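Local structure of CdnC (Chryseobacterium gregarium DSM 19109, 7MGV) at residues A[183-189]-A[224-229]. The protein is an ATP-grasp ligase that installs single and bicyclic omega-ester macrocycles in a ribosomally made precursor peptide. Numbering follows the deposited sequence.
Sequences DVVAKMQ and MQFQKK. With ADP (adenosine-5'-diphosphate), chain F.
Lys187 and Gln227 meet over the ADP-binding face of two antiparallel strands, 184-187 and 224-228, whose axes run 153° apart. Register is fixed by backbone pairs: Val185 and Gln227 bond reciprocally, as do Lys187 and Gln225, and Lys229 N extends the series to Asp183 O at 2.7 Å. Lys187 can be traced outward from CB, which stands on the same face as Val185, Gln225 and Gln227. Its chi1 of 49° sets CG between the backbone N and carbonyl carbon, where CG lies 3.7 Å from Gln225 O. Beyond CG the chain is extended and lifts CE to 3.3 Å from Gln227 OE1. At the tip, NZ donates to Gln227 OE1 (2.6 Å), approaching from above the carbonyl plane, 47° out of it, and also to ADP N7 (3.0 Å). A water accepts from both Lys187 NZ and Gln227 NE2, closing a second link between the two side chains. Gln227 OE1 takes a further bond from ADP N6 at 2.9 Å, and Lys228 O accepts from N6 too, evidence that the adenine amino group is read by side chain and main chain together. A leucine in place of Gln227 would probably leave Lys187 NZ without its protein acceptor and N6 with one fewer partner. On the other face, Ala186 CB packs 3.9 Å from Phe226 CE2, and the bound peptide brings an aromatic side chain against Ala186 and Met224. Such a lysine-and-main-chain grip on adenine, borne on an antiparallel sheet, is characteristic of the ATP-grasp nucleotide site.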
loop_
_atom_site.group_PDB
_atom_site.type_symbol
_atom_site.label_atom_id
_atom_site.label_comp_id
_atom_site.label_asym_id
_atom_site.label_seq_id
_atom_site.Cartn_x
_atom_site.Cartn_y
_atom_site.Cartn_z
ATOM N N ASP A 183 26.549 9.911 19.456
ATOM C CA ASP A 183 25.723 11.091 19.195
ATOM C C ASP A 183 24.592 10.631 18.280
ATOM O O ASP A 183 24.719 10.647 17.052
ATOM C CB ASP A 183 26.529 12.225 18.580
ATOM C CG ASP A 183 27.051 13.198 19.619
ATOM O OD1 ASP A 183 26.263 13.613 20.493
ATOM O OD2 ASP A 183 28.252 13.541 19.567
ATOM N N VAL A 184 23.482 10.231 18.892
ATOM C CA VAL A 184 22.412 9.536 18.193
ATOM C C VAL A 184 21.106 10.280 18.418
ATOM O O VAL A 184 20.768 10.623 19.555
ATOM C CB VAL A 184 22.287 8.073 18.658
ATOM C CG1 VAL A 184 21.179 7.363 17.898
ATOM C CG2 VAL A 184 23.613 7.347 18.482
ATOM N N VAL A 185 20.385 10.526 17.341
ATOM C CA VAL A 185 19.011 10.998 17.400
ATOM C C VAL A 185 18.099 9.792 17.243
ATOM O O VAL A 185 18.476 8.765 16.660
ATOM C CB VAL A 185 18.722 12.064 16.321
ATOM C CG1 VAL A 185 19.732 13.199 16.413
ATOM C CG2 VAL A 185 18.741 11.441 14.933
ATOM N N ALA A 186 16.891 9.907 17.784
ATOM C CA ALA A 186 15.883 8.865 17.681
ATOM C C ALA A 186 14.624 9.467 17.079
ATOM O O ALA A 186 14.137 10.498 17.555
ATOM C CB ALA A 186 15.581 8.244 19.045
ATOM N N LYS A 187 14.105 8.830 16.035
ATOM C CA LYS A 187 12.886 9.296 15.399
ATOM C C LYS A 187 11.955 8.121 15.141
ATOM O O LYS A 187 12.384 6.968 15.017
ATOM C CB LYS A 187 13.179 10.051 14.090
ATOM C CG LYS A 187 14.127 9.343 13.136
ATOM C CD LYS A 187 14.576 10.283 12.023
ATOM C CE LYS A 187 15.432 9.562 10.991
ATOM N NZ LYS A 187 16.181 10.514 10.121
ATOM N N MET A 188 10.665 8.429 15.102
ATOM C CA MET A 188 9.677 7.474 14.634
ATOM C C MET A 188 9.535 7.581 13.124
ATOM O O MET A 188 9.791 8.630 12.528
ATOM C CB MET A 188 8.320 7.717 15.298
ATOM C CG MET A 188 8.372 8.229 16.728
ATOM S SD MET A 188 6.757 8.829 17.280
ATOM C CE MET A 188 5.799 7.323 17.256
ATOM N N GLN A 189 9.133 6.474 12.503
ATOM C CA GLN A 189 8.752 6.521 11.099
ATOM C C GLN A 189 7.374 7.142 10.909
ATOM O O GLN A 189 7.048 7.578 9.799
ATOM C CB GLN A 189 8.795 5.113 10.498
ATOM C CG GLN A 189 10.132 4.404 10.703
ATOM C CD GLN A 189 10.233 3.093 9.945
ATOM O OE1 GLN A 189 9.432 2.813 9.053
ATOM N NE2 GLN A 189 11.223 2.282 10.297
ATOM N N MET A 224 11.953 1.847 17.162
ATOM C CA MET A 224 12.355 3.223 16.912
ATOM C C MET A 224 13.516 3.200 15.928
ATOM O O MET A 224 14.213 2.187 15.787
ATOM C CB MET A 224 12.740 3.939 18.215
ATOM C CG MET A 224 13.009 5.429 18.067
ATOM S SD MET A 224 11.513 6.427 18.175
ATOM C CE MET A 224 11.816 7.297 19.705
ATOM N N GLN A 225 13.715 4.328 15.234
ATOM C CA GLN A 225 14.769 4.480 14.241
ATOM C C GLN A 225 15.845 5.384 14.832
ATOM O O GLN A 225 15.625 6.587 15.007
ATOM C CB GLN A 225 14.193 5.063 12.954
ATOM C CG GLN A 225 15.180 5.237 11.819
ATOM C CD GLN A 225 14.501 5.695 10.541
ATOM O OE1 GLN A 225 13.282 5.868 10.500
ATOM N NE2 GLN A 225 15.287 5.895 9.491
ATOM N N PHE A 226 16.997 4.807 15.155
ATOM C CA PHE A 226 18.135 5.548 15.675
ATOM C C PHE A 226 19.092 5.886 14.541
ATOM O O PHE A 226 19.271 5.107 13.604
ATOM C CB PHE A 226 18.866 4.741 16.749
ATOM C CG PHE A 226 18.023 4.436 17.952
ATOM C CD1 PHE A 226 17.191 3.328 17.967
ATOM C CD2 PHE A 226 18.061 5.256 19.067
ATOM C CE1 PHE A 226 16.413 3.045 19.070
ATOM C CE2 PHE A 226 17.284 4.976 20.175
ATOM C CZ PHE A 226 16.461 3.870 20.176
ATOM N N GLN A 227 19.710 7.059 14.635
ATOM C CA GLN A 227 20.608 7.511 13.584
ATOM C C GLN A 227 21.735 8.330 14.188
ATOM O O GLN A 227 21.522 9.083 15.141
ATOM C CB GLN A 227 19.868 8.348 12.535
ATOM C CG GLN A 227 19.553 7.600 11.257
ATOM C CD GLN A 227 18.945 8.498 10.202
ATOM O OE1 GLN A 227 18.668 9.672 10.453
ATOM N NE2 GLN A 227 18.732 7.951 9.012
ATOM N N LYS A 228 22.931 8.178 13.629
ATOM C CA LYS A 228 24.028 9.068 13.980
ATOM C C LYS A 228 23.630 10.505 13.676
ATOM O O LYS A 228 23.105 10.801 12.597
ATOM C CB LYS A 228 25.291 8.688 13.208
ATOM C CG LYS A 228 26.437 9.677 13.365
ATOM C CD LYS A 228 27.577 9.085 14.179
ATOM C CE LYS A 228 28.645 10.125 14.477
ATOM N NZ LYS A 228 28.132 11.195 15.376
ATOM N N LYS A 229 23.857 11.398 14.635
ATOM C CA LYS A 229 23.497 12.797 14.451
ATOM C C LYS A 229 24.492 13.458 13.510
ATOM O O LYS A 229 25.691 13.522 13.805
ATOM C CB LYS A 229 23.456 13.537 15.786
ATOM C CG LYS A 229 22.951 14.969 15.652
ATOM C CD LYS A 229 22.974 15.715 16.974
ATOM C CE LYS A 229 24.148 16.676 17.041
ATOM N NZ LYS A 229 23.699 18.093 16.992
HETATM P PB ADP F . 9.777 18.789 11.310
HETATM O O1B ADP F . 10.320 17.849 10.261
HETATM O O2B ADP F . 8.277 18.735 11.470
HETATM O O3B ADP F . 10.367 20.180 11.262
HETATM P PA ADP F . 10.793 16.637 12.749
HETATM O O1A ADP F . 9.838 15.790 11.941
HETATM O O2A ADP F . 11.129 16.279 14.177
HETATM O O3A ADP F . 10.348 18.182 12.685
HETATM O "O5'" ADP F . 12.162 16.749 11.921
HETATM C "C5'" ADP F . 13.248 15.868 12.164
HETATM C "C4'" ADP F . 14.508 16.720 12.193
HETATM O "O4'" ADP F . 15.613 15.932 12.632
HETATM C "C3'" ADP F . 14.846 17.283 10.822
HETATM O "O3'" ADP F . 14.787 18.711 10.860
HETATM C "C2'" ADP F . 16.265 16.840 10.537
HETATM O "O2'" ADP F . 17.071 17.965 10.181
HETATM C "C1'" ADP F . 16.758 16.218 11.833
HETATM N N9 ADP F . 17.480 14.959 11.549
HETATM C C8 ADP F . 16.960 13.862 10.966
HETATM N N7 ADP F . 17.894 12.885 10.850
HETATM C C5 ADP F . 19.041 13.364 11.369
HETATM C C6 ADP F . 20.416 12.855 11.566
HETATM N N6 ADP F . 20.762 11.606 11.173
HETATM N N1 ADP F . 21.312 13.684 12.149
HETATM C C2 ADP F . 20.983 14.929 12.544
HETATM N N3 ADP F . 19.755 15.455 12.398
HETATM C C4 ADP F . 18.763 14.733 11.825
HETATM O O HOH W 1 16.400 8.952 7.624
#